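Local coordinates for protein type III restriction-modification enzyme EcoP15I Res subunit (Escherichia coli, PDB 4ZCF) that cleaves DNA 25-27 base pairs downstream of one of two inversely oriented CAGCAG sites, together with the Mod subunit, and carries a helicase-type ATP-binding domain, at residues Q51-N56 against N78-S83; T93-I98 against N125-D130; Q165-F170 against T202-N207; K377-H382 against R495-S500; S697-E702 against C768-T773. All blocks are in the same frame, centred on the assembly; numbering follows the deposited sequence.

Contact 1. Residues Q51-N56 against N78-S83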
# COMPACT_ATOMS: atom_id res chain seq x y z
N GLN C 51 33.93 21.69 27.81
CA GLN C 51 33.83 22.33 29.13
C GLN C 51 32.37 22.59 29.52
O GLN C 51 31.95 22.18 30.61
CB GLN C 51 34.73 23.61 29.21
CG GLN C 51 34.54 24.52 30.45
CD GLN C 51 34.52 23.83 31.81
OE1 GLN C 51 33.52 23.88 32.54
NE2 GLN C 51 35.62 23.19 32.19
N GLN C 52 31.60 23.25 28.61
CA GLN C 52 30.16 23.54 28.76
C GLN C 52 29.41 22.27 29.17
O GLN C 52 28.84 22.23 30.25
CB GLN C 52 29.59 24.07 27.43
CG GLN C 52 29.84 25.56 27.18
CD GLN C 52 28.87 26.48 27.90
OE1 GLN C 52 27.87 26.05 28.49
NE2 GLN C 52 29.16 27.78 27.85
N TYR C 53 29.51 21.21 28.32
CA TYR C 53 28.91 19.89 28.50
C TYR C 53 29.40 19.24 29.79
O TYR C 53 28.58 18.68 30.53
CB TYR C 53 29.19 19.02 27.26
CG TYR C 53 28.65 17.61 27.28
CD1 TYR C 53 27.31 17.35 27.02
CD2 TYR C 53 29.51 16.52 27.44
CE1 TYR C 53 26.83 16.04 26.96
CE2 TYR C 53 29.03 15.21 27.39
CZ TYR C 53 27.69 14.97 27.14
OH TYR C 53 27.22 13.68 27.11
N TYR C 54 30.72 19.37 30.11
CA TYR C 54 31.27 18.87 31.37
C TYR C 54 30.57 19.59 32.55
O TYR C 54 30.07 18.92 33.46
CB TYR C 54 32.82 19.04 31.45
CG TYR C 54 33.39 18.63 32.79
CD1 TYR C 54 33.44 19.53 33.86
CD2 TYR C 54 33.80 17.32 33.03
CE1 TYR C 54 33.84 19.13 35.13
CE2 TYR C 54 34.25 16.92 34.29
CZ TYR C 54 34.27 17.82 35.34
OH TYR C 54 34.72 17.42 36.58
N ASN C 55 30.54 20.95 32.53
CA ASN C 55 29.96 21.80 33.59
C ASN C 55 28.46 21.61 33.77
O ASN C 55 27.97 21.68 34.90
CB ASN C 55 30.27 23.27 33.34
N ASN C 56 27.73 21.37 32.66
CA ASN C 56 26.28 21.15 32.66
C ASN C 56 25.94 19.86 33.40
O ASN C 56 25.05 19.88 34.25
CB ASN C 56 25.73 21.18 31.23
CG ASN C 56 25.83 22.53 30.53
OD1 ASN C 56 26.38 23.51 31.04
ND2 ASN C 56 25.35 22.60 29.30
N ASN C 78 28.88 10.97 24.15
CA ASN C 78 27.59 11.64 23.91
C ASN C 78 26.41 10.86 24.49
O ASN C 78 25.25 11.18 24.20
CB ASN C 78 27.40 11.99 22.41
CG ASN C 78 27.46 10.83 21.43
OD1 ASN C 78 27.69 9.66 21.77
ND2 ASN C 78 27.25 11.14 20.16
N ILE C 79 26.71 9.87 25.33
CA ILE C 79 25.73 9.03 25.99
C ILE C 79 25.31 9.62 27.34
O ILE C 79 26.14 9.75 28.24
CB ILE C 79 26.21 7.57 26.07
CG1 ILE C 79 26.45 7.00 24.64
CG2 ILE C 79 25.23 6.69 26.87
CD1 ILE C 79 27.33 5.79 24.58
N ILE C 80 24.03 9.97 27.46
CA ILE C 80 23.41 10.49 28.68
C ILE C 80 22.55 9.36 29.30
O ILE C 80 21.83 8.67 28.57
CB ILE C 80 22.61 11.78 28.36
CG1 ILE C 80 23.51 12.83 27.66
CG2 ILE C 80 21.92 12.36 29.60
CD1 ILE C 80 22.80 13.84 26.80
N ASP C 81 22.67 9.15 30.63
CA ASP C 81 21.91 8.09 31.31
C ASP C 81 20.88 8.56 32.30
O ASP C 81 21.13 9.47 33.09
CB ASP C 81 22.84 7.07 31.96
CG ASP C 81 23.72 6.35 30.96
OD1 ASP C 81 23.25 6.11 29.83
OD2 ASP C 81 24.87 6.02 31.32
N VAL C 82 19.71 7.90 32.25
CA VAL C 82 18.56 8.13 33.12
C VAL C 82 18.20 6.77 33.71
O VAL C 82 18.05 5.79 32.97
CB VAL C 82 17.36 8.78 32.38
CG1 VAL C 82 16.14 8.90 33.27
CG2 VAL C 82 17.72 10.14 31.81
N SER C 83 18.12 6.70 35.05
CA SER C 83 17.77 5.47 35.75
C SER C 83 16.46 5.65 36.51
O SER C 83 16.33 6.49 37.40
CB SER C 83 18.91 5.03 36.67
OG SER C 83 18.57 3.79 37.29
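Tyr53 of helix 50-64 reaches the start of strand 79-84 and meets Asn78 and Ile80 there. With CG anti to the backbone N (chi1 179°), CB heads for the strand and the ring extends that line, so the flat group acts as a spacer and the hydroxyl does the touching. OH lies 3.8 Å from Asn78 CA and equally 3.8 Å from Ile80 CG1, with Ile79 O a little farther off, 4.2 Å from that same OH. None of these is a hydrogen bond. The polar mate of OH is Ser77 O, just before the strand, so a backbone carbonyl serves the hydroxyl while its flank rests on carbon. The Tyr53 side chain also touches Asn262. Helix 50-64 thereby packs at the entrance of strand 79-84, the first strand of a parallel sheet with order 3-4-2-5-6-1-7, as in the N-terminal RecA-like domain of superfamily 2 helicases; this strand leads toward the nucleotide-binding P-loop.

Contact 2. Residues T93-I98 against N125-D130. With AMP (adenosine monophosphate), chain H.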
# COMPACT_ATOMS: atom_id res chain seq x y z
N THR C 93 8.40 9.96 30.41
CA THR C 93 9.54 10.83 30.65
C THR C 93 10.39 11.04 29.38
O THR C 93 10.66 12.19 29.03
CB THR C 93 10.34 10.37 31.88
OG1 THR C 93 9.51 10.45 33.04
CG2 THR C 93 11.61 11.18 32.09
N TYR C 94 10.78 9.95 28.69
CA TYR C 94 11.55 10.09 27.46
C TYR C 94 10.77 10.75 26.33
O TYR C 94 11.35 11.48 25.53
CB TYR C 94 12.32 8.82 27.07
CG TYR C 94 11.59 7.63 26.48
CD1 TYR C 94 10.93 7.73 25.25
CD2 TYR C 94 11.76 6.36 27.01
CE1 TYR C 94 10.35 6.62 24.65
CE2 TYR C 94 11.18 5.24 26.41
CZ TYR C 94 10.47 5.38 25.24
OH TYR C 94 9.91 4.26 24.66
N ILE C 95 9.45 10.54 26.30
CA ILE C 95 8.59 11.17 25.31
C ILE C 95 8.49 12.66 25.61
O ILE C 95 8.69 13.48 24.71
CB ILE C 95 7.22 10.46 25.16
CG1 ILE C 95 7.41 9.06 24.53
CG2 ILE C 95 6.29 11.30 24.29
CD1 ILE C 95 6.29 8.04 24.80
N LYS C 96 8.26 13.02 26.89
CA LYS C 96 8.20 14.43 27.30
C LYS C 96 9.52 15.15 27.01
O LYS C 96 9.49 16.30 26.60
CB LYS C 96 7.76 14.60 28.76
CG LYS C 96 7.24 16.01 29.02
CD LYS C 96 6.72 16.21 30.44
CE LYS C 96 6.95 17.63 30.91
NZ LYS C 96 6.41 18.65 29.96
N THR C 97 10.66 14.45 27.16
CA THR C 97 11.98 15.00 26.86
C THR C 97 12.12 15.28 25.34
O THR C 97 12.67 16.31 24.97
CB THR C 97 13.09 14.10 27.42
OG1 THR C 97 12.75 13.66 28.72
CG2 THR C 97 14.42 14.80 27.47
N ILE C 98 11.60 14.37 24.47
CA ILE C 98 11.59 14.52 23.01
C ILE C 98 10.91 15.84 22.61
O ILE C 98 11.39 16.55 21.71
CB ILE C 98 10.92 13.27 22.38
CG1 ILE C 98 11.95 12.17 22.15
CG2 ILE C 98 10.14 13.60 21.08
CD1 ILE C 98 11.36 10.78 22.12
N ASN C 125 1.66 1.76 20.79
CA ASN C 125 0.30 1.91 21.30
C ASN C 125 0.16 3.24 22.05
O ASN C 125 -0.70 4.05 21.71
CB ASN C 125 -0.03 0.73 22.23
CG ASN C 125 -1.50 0.51 22.50
OD1 ASN C 125 -2.15 -0.33 21.87
ND2 ASN C 125 -2.04 1.22 23.47
N PHE C 126 1.06 3.47 23.02
CA PHE C 126 1.12 4.68 23.83
C PHE C 126 1.32 5.94 22.97
O PHE C 126 0.59 6.91 23.16
CB PHE C 126 2.25 4.55 24.87
CG PHE C 126 2.28 5.60 25.96
CD1 PHE C 126 1.10 6.06 26.54
CD2 PHE C 126 3.49 6.07 26.46
CE1 PHE C 126 1.13 7.02 27.55
CE2 PHE C 126 3.53 7.01 27.49
CZ PHE C 126 2.35 7.48 28.02
N LEU C 127 2.26 5.89 22.02
CA LEU C 127 2.59 6.98 21.09
C LEU C 127 1.45 7.39 20.19
O LEU C 127 1.31 8.57 19.89
CB LEU C 127 3.80 6.61 20.22
CG LEU C 127 5.17 6.80 20.86
CD1 LEU C 127 6.22 5.98 20.14
CD2 LEU C 127 5.58 8.27 20.89
N LYS C 128 0.61 6.42 19.77
CA LYS C 128 -0.54 6.64 18.89
C LYS C 128 -1.85 6.97 19.63
O LYS C 128 -2.81 7.40 18.99
CB LYS C 128 -0.73 5.41 17.98
CG LYS C 128 0.36 5.27 16.93
CD LYS C 128 0.03 4.20 15.90
CE LYS C 128 1.04 4.17 14.78
NZ LYS C 128 1.16 2.82 14.19
N SER C 129 -1.91 6.76 20.95
CA SER C 129 -3.12 6.98 21.74
C SER C 129 -3.56 8.42 21.75
O SER C 129 -2.72 9.31 21.86
CB SER C 129 -2.97 6.45 23.17
OG SER C 129 -2.02 7.22 23.89
N ASP C 130 -4.88 8.64 21.68
CA ASP C 130 -5.52 9.95 21.68
C ASP C 130 -5.22 10.73 22.96
O ASP C 130 -4.96 11.93 22.88
CB ASP C 130 -7.03 9.79 21.48
P AMP H . 8.36 0.26 28.22
O1P AMP H . 9.22 -0.94 28.23
O2P AMP H . 9.01 1.15 29.22
O3P AMP H . 8.65 0.92 26.92
O5' AMP H . 6.81 -0.03 28.44
C5' AMP H . 6.10 0.58 29.50
C4' AMP H . 4.69 0.88 29.13
O4' AMP H . 4.00 1.52 30.24
C3' AMP H . 4.64 1.85 28.00
O3' AMP H . 4.57 1.12 26.77
C2' AMP H . 3.46 2.70 28.25
O2' AMP H . 2.30 2.16 27.58
C1' AMP H . 3.21 2.64 29.72
N9 AMP H . 3.49 3.84 30.40
C8 AMP H . 4.70 4.33 30.53
N7 AMP H . 4.66 5.48 31.27
C5 AMP H . 3.25 5.64 31.66
C6 AMP H . 2.46 6.56 32.41
N6 AMP H . 3.06 7.69 33.03
N1 AMP H . 1.13 6.34 32.52
C2 AMP H . 0.54 5.30 31.95
N3 AMP H . 1.21 4.40 31.23
C4 AMP H . 2.55 4.51 31.05
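Phe126 and Ile95 meet because their first torsions aim them at one another: Phe126 CG stands anti to its N (chi1 -169°), whereas Ile95 CG1 lies beside its own N (chi1 -68°), and the extended second torsion carries CD1 forward. The setting is the nucleotide site of the first RecA-like domain, where helix 90-105, which follows the P-loop, packs on helix 117-128. Ile95 CD1 comes to 3.8 Å from Phe126 CD2, at an oblique angle to the ring, and to 4.0 Å from Leu127 CD2. That methyl thus fills the angle between two successive side chains of helix 117-128. AMP covers one face of the Phe126 ring: the ribose C2' is 3.8 Å from Phe126 CD2, while AMP C4 sits 4.2 Å above the ring plane, toward its rim. Away from the nucleotide, Phe126 also packs on Leu132 and Ile95 on Phe136, both of helix 130-140. An alanine here is likely to leave the ribose and part of the adenine without their apolar platform and to open a gap beside Ile95 CD1. Just past the end of helix 117-128, Ser129 OG turns back and donates a 2.7 Å hydrogen bond to Phe126 O, tilted 24° from the carbonyl plane.

Contact 3. Residues Q165-F170 against T202-N207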
# COMPACT_ATOMS: atom_id res chain seq x y z
N GLN C 165 9.51 0.84 4.29
CA GLN C 165 8.67 2.04 4.18
C GLN C 165 8.77 3.05 5.29
O GLN C 165 8.76 4.25 5.00
CB GLN C 165 7.23 1.76 3.75
CG GLN C 165 7.05 1.89 2.24
CD GLN C 165 6.81 3.29 1.69
OE1 GLN C 165 5.93 4.03 2.14
NE2 GLN C 165 7.48 3.61 0.59
N ALA C 166 8.91 2.57 6.55
CA ALA C 166 9.08 3.38 7.76
C ALA C 166 10.33 4.29 7.61
O ALA C 166 10.20 5.50 7.79
CB ALA C 166 9.23 2.48 8.97
N ILE C 167 11.49 3.70 7.21
CA ILE C 167 12.76 4.40 6.98
C ILE C 167 12.65 5.45 5.84
O ILE C 167 12.95 6.63 6.08
CB ILE C 167 13.97 3.42 6.87
CG1 ILE C 167 14.23 2.74 8.24
CG2 ILE C 167 15.26 4.15 6.39
CD1 ILE C 167 14.52 1.32 8.18
N HIS C 168 12.17 5.04 4.65
CA HIS C 168 11.92 5.95 3.52
C HIS C 168 11.13 7.18 4.01
O HIS C 168 11.64 8.29 3.93
CB HIS C 168 11.17 5.24 2.37
CG HIS C 168 10.60 6.20 1.36
ND1 HIS C 168 9.25 6.53 1.37
CD2 HIS C 168 11.22 6.96 0.43
CE1 HIS C 168 9.10 7.45 0.42
NE2 HIS C 168 10.26 7.73 -0.17
N ASP C 169 9.94 6.96 4.60
CA ASP C 169 9.04 8.00 5.14
C ASP C 169 9.64 8.87 6.23
O ASP C 169 9.34 10.06 6.27
CB ASP C 169 7.75 7.36 5.67
CG ASP C 169 6.91 6.59 4.67
OD1 ASP C 169 7.17 6.71 3.45
OD2 ASP C 169 5.99 5.87 5.11
N PHE C 170 10.43 8.29 7.15
CA PHE C 170 11.04 9.03 8.25
C PHE C 170 12.13 9.96 7.70
O PHE C 170 12.14 11.14 8.03
CB PHE C 170 11.58 8.07 9.35
CG PHE C 170 12.40 8.71 10.46
CD1 PHE C 170 11.77 9.32 11.54
CD2 PHE C 170 13.79 8.67 10.45
CE1 PHE C 170 12.51 9.88 12.58
CE2 PHE C 170 14.54 9.23 11.49
CZ PHE C 170 13.89 9.84 12.54
N THR C 202 16.94 2.80 -5.25
CA THR C 202 16.29 3.99 -4.71
C THR C 202 17.26 4.84 -3.89
O THR C 202 18.04 4.32 -3.09
CB THR C 202 15.13 3.49 -3.82
OG1 THR C 202 14.29 2.61 -4.58
CG2 THR C 202 14.30 4.60 -3.21
N GLY C 203 17.15 6.15 -4.04
CA GLY C 203 17.94 7.10 -3.28
C GLY C 203 17.05 7.92 -2.36
O GLY C 203 15.94 8.31 -2.74
N LEU C 204 17.52 8.13 -1.12
CA LEU C 204 16.84 8.92 -0.10
C LEU C 204 17.73 10.13 0.23
O LEU C 204 18.92 10.11 -0.07
CB LEU C 204 16.57 8.13 1.21
CG LEU C 204 15.87 6.75 1.18
CD1 LEU C 204 15.84 6.14 2.57
CD2 LEU C 204 14.44 6.84 0.68
N LEU C 205 17.15 11.14 0.89
CA LEU C 205 17.81 12.38 1.30
C LEU C 205 18.46 13.11 0.14
O LEU C 205 19.67 13.01 -0.07
CB LEU C 205 18.78 12.15 2.48
CG LEU C 205 18.47 12.97 3.72
CD1 LEU C 205 18.87 12.24 4.95
CD2 LEU C 205 19.11 14.32 3.68
N ASP C 206 17.62 13.84 -0.62
CA ASP C 206 18.03 14.60 -1.81
C ASP C 206 18.79 13.67 -2.79
O ASP C 206 19.86 14.02 -3.32
CB ASP C 206 18.81 15.88 -1.41
CG ASP C 206 19.18 16.82 -2.54
OD1 ASP C 206 18.47 16.82 -3.58
OD2 ASP C 206 20.21 17.53 -2.41
N ASN C 207 18.22 12.45 -2.96
CA ASN C 207 18.69 11.35 -3.81
C ASN C 207 20.19 11.03 -3.63
O ASN C 207 20.91 10.88 -4.62
CB ASN C 207 18.33 11.62 -5.27
CG ASN C 207 18.50 10.43 -6.18
OD1 ASN C 207 18.26 9.28 -5.80
ND2 ASN C 207 18.96 10.68 -7.38
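His168, whose ring edge meets Leu204 across the contact, spends its ND1 proton within its own helix. ND1 donates to OD1 of the adjacent Asp169 over 2.9 Å with a bent N-H...O angle of 142°. The carboxylate is met on its anti side, and OD1 is tilted from the imidazole plane, so the bond limits the turning of the ring without aligning the two flat groups. A manganese ion lies about 3 Å from the His168 side chain; with the proton on ND1, the other ring nitrogen would be available to the metal, though the ligand atom is inferred. Leu204 comes in beside the CD2 corner of the ring, its methyl CD2 in the imidazole plane and 4.0 Å from His168 CB. Its other methyl, CD1, lies 4.0 Å from His168 CA and 4.3 Å from Ile167 CG2. Both methyls rest on the helix beside His168 CA, and CD2 covers one edge of the imidazole. Glu213 of a neighbouring chain packs on His168. Helix 165-172 connects strands 143-148 and 180-186, parallel neighbours in the first RecA-like sheet, in a beta-alpha-beta crossover; the loop 202-207 lies against that helix, with Ala215 of helix 212-217 touching Leu204 and Leu41 of helix 36-41 touching Leu205.

Contact 4. Residues K377-H382 against R495-S500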
# COMPACT_ATOMS: atom_id res chain seq x y z
N LYS C 377 -7.72 -19.99 46.28
CA LYS C 377 -7.21 -19.00 47.23
C LYS C 377 -7.24 -17.55 46.65
O LYS C 377 -7.65 -16.63 47.36
CB LYS C 377 -5.80 -19.41 47.69
CG LYS C 377 -5.29 -18.68 48.94
CD LYS C 377 -4.04 -19.36 49.51
CE LYS C 377 -2.73 -18.93 48.88
NZ LYS C 377 -1.57 -19.59 49.52
N ALA C 378 -6.82 -17.37 45.37
CA ALA C 378 -6.81 -16.06 44.68
C ALA C 378 -8.21 -15.54 44.41
O ALA C 378 -8.43 -14.33 44.46
CB ALA C 378 -6.03 -16.15 43.37
N VAL C 379 -9.17 -16.45 44.13
CA VAL C 379 -10.57 -16.10 43.89
C VAL C 379 -11.16 -15.51 45.19
O VAL C 379 -11.66 -14.38 45.18
CB VAL C 379 -11.40 -17.29 43.32
CG1 VAL C 379 -12.90 -17.05 43.45
CG2 VAL C 379 -11.02 -17.58 41.88
N LYS C 380 -11.03 -16.25 46.32
CA LYS C 380 -11.51 -15.84 47.65
C LYS C 380 -10.94 -14.49 48.09
O LYS C 380 -11.66 -13.68 48.68
CB LYS C 380 -11.18 -16.92 48.69
N GLU C 381 -9.65 -14.25 47.77
CA GLU C 381 -8.95 -13.01 48.10
C GLU C 381 -9.37 -11.84 47.20
O GLU C 381 -9.37 -10.70 47.66
CB GLU C 381 -7.42 -13.20 48.11
CG GLU C 381 -6.90 -14.15 49.19
CD GLU C 381 -7.44 -13.97 50.60
OE1 GLU C 381 -7.32 -12.85 51.15
OE2 GLU C 381 -8.00 -14.94 51.15
N HIS C 382 -9.76 -12.14 45.93
CA HIS C 382 -10.22 -11.14 44.95
C HIS C 382 -11.54 -10.52 45.36
O HIS C 382 -11.64 -9.30 45.35
CB HIS C 382 -10.33 -11.73 43.54
CG HIS C 382 -10.58 -10.70 42.47
ND1 HIS C 382 -11.46 -10.94 41.43
CD2 HIS C 382 -10.07 -9.46 42.33
CE1 HIS C 382 -11.43 -9.85 40.68
NE2 HIS C 382 -10.61 -8.93 41.18
N ARG C 495 -15.89 -8.94 33.06
CA ARG C 495 -14.54 -9.53 33.00
C ARG C 495 -13.55 -8.86 33.97
O ARG C 495 -13.38 -7.64 33.95
CB ARG C 495 -14.00 -9.52 31.58
N ARG C 496 -12.95 -9.66 34.86
CA ARG C 496 -12.00 -9.22 35.89
C ARG C 496 -10.88 -10.24 36.10
O ARG C 496 -9.81 -9.90 36.60
CB ARG C 496 -12.74 -8.92 37.21
CG ARG C 496 -13.48 -10.13 37.80
CD ARG C 496 -14.68 -9.74 38.63
NE ARG C 496 -15.91 -9.86 37.84
CZ ARG C 496 -17.10 -10.14 38.35
NH1 ARG C 496 -17.25 -10.33 39.65
NH2 ARG C 496 -18.16 -10.23 37.55
N PHE C 497 -11.15 -11.50 35.73
CA PHE C 497 -10.19 -12.59 35.82
C PHE C 497 -9.61 -12.79 34.44
O PHE C 497 -10.37 -12.83 33.47
CB PHE C 497 -10.85 -13.88 36.33
CG PHE C 497 -11.41 -13.79 37.73
CD1 PHE C 497 -10.61 -14.00 38.84
CD2 PHE C 497 -12.76 -13.51 37.93
CE1 PHE C 497 -11.13 -13.92 40.13
CE2 PHE C 497 -13.28 -13.43 39.22
CZ PHE C 497 -12.47 -13.64 40.31
N ILE C 498 -8.28 -12.84 34.33
CA ILE C 498 -7.60 -13.01 33.05
C ILE C 498 -6.68 -14.22 33.10
O ILE C 498 -5.90 -14.38 34.03
CB ILE C 498 -6.86 -11.72 32.59
CG1 ILE C 498 -7.84 -10.56 32.32
CG2 ILE C 498 -6.00 -11.98 31.34
CD1 ILE C 498 -8.02 -9.56 33.49
N PHE C 499 -6.75 -15.03 32.05
CA PHE C 499 -5.89 -16.18 31.89
C PHE C 499 -4.96 -15.88 30.73
O PHE C 499 -5.41 -15.70 29.59
CB PHE C 499 -6.71 -17.45 31.67
CG PHE C 499 -7.39 -17.94 32.92
CD1 PHE C 499 -8.65 -17.48 33.29
CD2 PHE C 499 -6.76 -18.88 33.74
CE1 PHE C 499 -9.27 -17.95 34.45
CE2 PHE C 499 -7.38 -19.34 34.91
CZ PHE C 499 -8.63 -18.87 35.26
N SER C 500 -3.67 -15.76 31.03
CA SER C 500 -2.64 -15.48 30.05
C SER C 500 -1.54 -16.53 30.11
O SER C 500 -1.15 -16.95 31.20
CB SER C 500 -2.05 -14.09 30.30
OG SER C 500 -0.98 -13.83 29.40
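In the second RecA-like domain of the helicase motor, helix 368-389 packs on strand 497-501 through an offset edge-to-face pair of His382 and Phe497. The imidazole turns its edge to the phenyl face, with ring centroids 4.7 Å apart and planes at 77°; His382 CE1 lies 3.9 Å above the Phe497 plane, shifted toward the rim. The two side chains arrive from opposite directions: CG of His382 is anti to its backbone N (chi1 -171°), which throws the ring across to the strand. The same CE1 meets the aliphatic stem of Arg496, 3.5 Å from Arg496 CG, with Arg496 CB near the imidazole plane. Val379, one turn earlier in the helix, brings CG2 to 4.1 Å from Phe497 CE1, obliquely to the ring. The guanidinium of Arg496 passes onward rather than stacking on the imidazole: NE donates to Pro494 O and NH1 forms a salt bridge with Glu386, farther along helix 368-389. Its charge, 5.8 Å from His382 ND1 measured to Arg496 NE, may slightly disfavour a second proton on the histidine, although Glu386 offsets it; His382 NE2 makes a weak hydrogen bond to Pro398 O. Strand 497-501 runs between strands 460-461 and 399-404, and Thr400 of the latter touches both side chains, so the helix lies across adjacent strands of the sheet, reaching Gln515 of strand 513-518.

Contact 5. Residues S697-E702 against C768-T773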
# COMPACT_ATOMS: atom_id res chain seq x y z
N SER C 697 4.38 46.31 37.89
CA SER C 697 5.15 46.56 39.11
C SER C 697 6.13 45.42 39.38
O SER C 697 7.32 45.68 39.58
CB SER C 697 4.22 46.76 40.31
OG SER C 697 3.41 47.91 40.11
N PHE C 698 5.64 44.15 39.33
CA PHE C 698 6.43 42.94 39.50
C PHE C 698 7.52 42.86 38.40
O PHE C 698 8.66 42.47 38.68
CB PHE C 698 5.53 41.68 39.47
CG PHE C 698 6.16 40.47 38.82
CD1 PHE C 698 7.08 39.69 39.52
CD2 PHE C 698 5.89 40.14 37.50
CE1 PHE C 698 7.72 38.61 38.90
CE2 PHE C 698 6.51 39.05 36.89
CZ PHE C 698 7.41 38.28 37.59
N MET C 699 7.15 43.19 37.16
CA MET C 699 8.04 43.16 36.00
C MET C 699 9.23 44.12 36.12
O MET C 699 10.34 43.76 35.73
CB MET C 699 7.24 43.40 34.71
CG MET C 699 7.72 42.57 33.55
SD MET C 699 7.68 40.80 33.85
CE MET C 699 8.90 40.30 32.73
N LEU C 700 9.00 45.34 36.67
CA LEU C 700 10.00 46.39 36.87
C LEU C 700 10.92 46.07 38.07
O LEU C 700 12.13 46.32 37.99
CB LEU C 700 9.33 47.77 37.04
CG LEU C 700 8.57 48.33 35.84
CD1 LEU C 700 7.49 49.30 36.28
CD2 LEU C 700 9.50 49.00 34.84
N GLU C 701 10.35 45.50 39.16
CA GLU C 701 11.05 45.08 40.38
C GLU C 701 12.03 43.94 40.06
O GLU C 701 13.10 43.86 40.67
CB GLU C 701 10.05 44.62 41.43
N GLU C 702 11.66 43.07 39.09
CA GLU C 702 12.47 41.94 38.64
C GLU C 702 13.19 42.24 37.30
O GLU C 702 13.29 41.37 36.43
CB GLU C 702 11.60 40.68 38.52
N CYS C 768 5.39 46.31 26.04
CA CYS C 768 5.49 47.45 25.14
C CYS C 768 5.95 48.68 25.90
O CYS C 768 6.83 49.40 25.42
CB CYS C 768 4.16 47.70 24.42
SG CYS C 768 3.93 46.73 22.92
N ASP C 769 5.37 48.90 27.11
CA ASP C 769 5.69 50.00 28.02
C ASP C 769 7.11 49.83 28.61
O ASP C 769 7.97 50.70 28.42
CB ASP C 769 4.64 50.08 29.15
CG ASP C 769 3.25 50.49 28.71
OD1 ASP C 769 3.14 51.50 27.97
OD2 ASP C 769 2.27 49.84 29.14
N ILE C 770 7.34 48.68 29.28
CA ILE C 770 8.58 48.25 29.94
C ILE C 770 9.87 48.48 29.12
O ILE C 770 9.88 48.28 27.90
CB ILE C 770 8.39 46.79 30.49
CG1 ILE C 770 8.52 46.70 32.00
CG2 ILE C 770 9.14 45.69 29.74
CD1 ILE C 770 7.22 46.68 32.72
N LYS C 771 10.93 48.97 29.80
CA LYS C 771 12.24 49.21 29.18
C LYS C 771 13.21 48.03 29.38
O LYS C 771 14.23 48.12 30.08
CB LYS C 771 12.84 50.60 29.48
CG LYS C 771 12.48 51.67 28.43
CD LYS C 771 12.87 51.29 26.97
CE LYS C 771 13.11 52.49 26.05
NZ LYS C 771 11.86 53.22 25.70
N ASP C 772 12.78 46.91 28.77
CA ASP C 772 13.40 45.60 28.62
C ASP C 772 13.18 45.29 27.14
O ASP C 772 12.63 46.14 26.42
CB ASP C 772 12.65 44.57 29.48
CG ASP C 772 13.30 44.26 30.81
OD1 ASP C 772 14.13 43.32 30.86
OD2 ASP C 772 12.95 44.91 31.80
N THR C 773 13.60 44.10 26.66
CA THR C 773 13.42 43.68 25.26
C THR C 773 13.51 42.17 25.08
O THR C 773 14.51 41.55 25.45
CB THR C 773 14.41 44.40 24.33
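Ile770 meets Met699 and Leu700 through hydrocarbon alone. Its CD1 lies 3.8 Å from Met699 CB and also 3.8 Å from Leu700 CG, so the methyl at the end of the isoleucine settles between two consecutive side chains of helix 688-701. Leu700, with CG beside its backbone N (chi1 -65°), brings its CD2 against the isoleucine stem at a slant, 3.8 Å from Ile770 CG1. Met699 offers its root here; its chain bends at the second torsion (58°), and the side chain also packs on Ile788 of helix 782-798. A serine in place of Ile770 would probably open a gap between Met699 CB and Leu700 CG and leave the end of helix 760-769 without its apolar hold on helix 688-701. Charge adds a second kind of link: Asp769 OD2, from the residue before Ile770, forms a salt bridge with Lys696, just ahead of the segment 697-702. This is helix-end packing in a helical region: Ile770, the residue that leaves helix 760-769, lies against the C-terminal turn of helix 688-701, which rests in turn on helix 782-798.

Overall arrangement
The five contacts come in series along the chain. Contacts 1, 2 and 3 share the first RecA-like domain and its seven-stranded parallel sheet: strand 79-84 of contact 1 runs on to helix 90-105 of contact 2, their centres about 23 Å apart, and the centres of contacts 2 and 3 lie about 24 Å apart. Contact 4 belongs to the second RecA-like sheet, which has the same strand order, its centre about 31 Å from that of contact 2. Contact 5, in the helical region that follows, has its centre about 63 Å from that of contact 4, across the chain's centre. No two touch: contacts 1 to 4 serve the motor's two similar lobes, contact 5 the helices beyond.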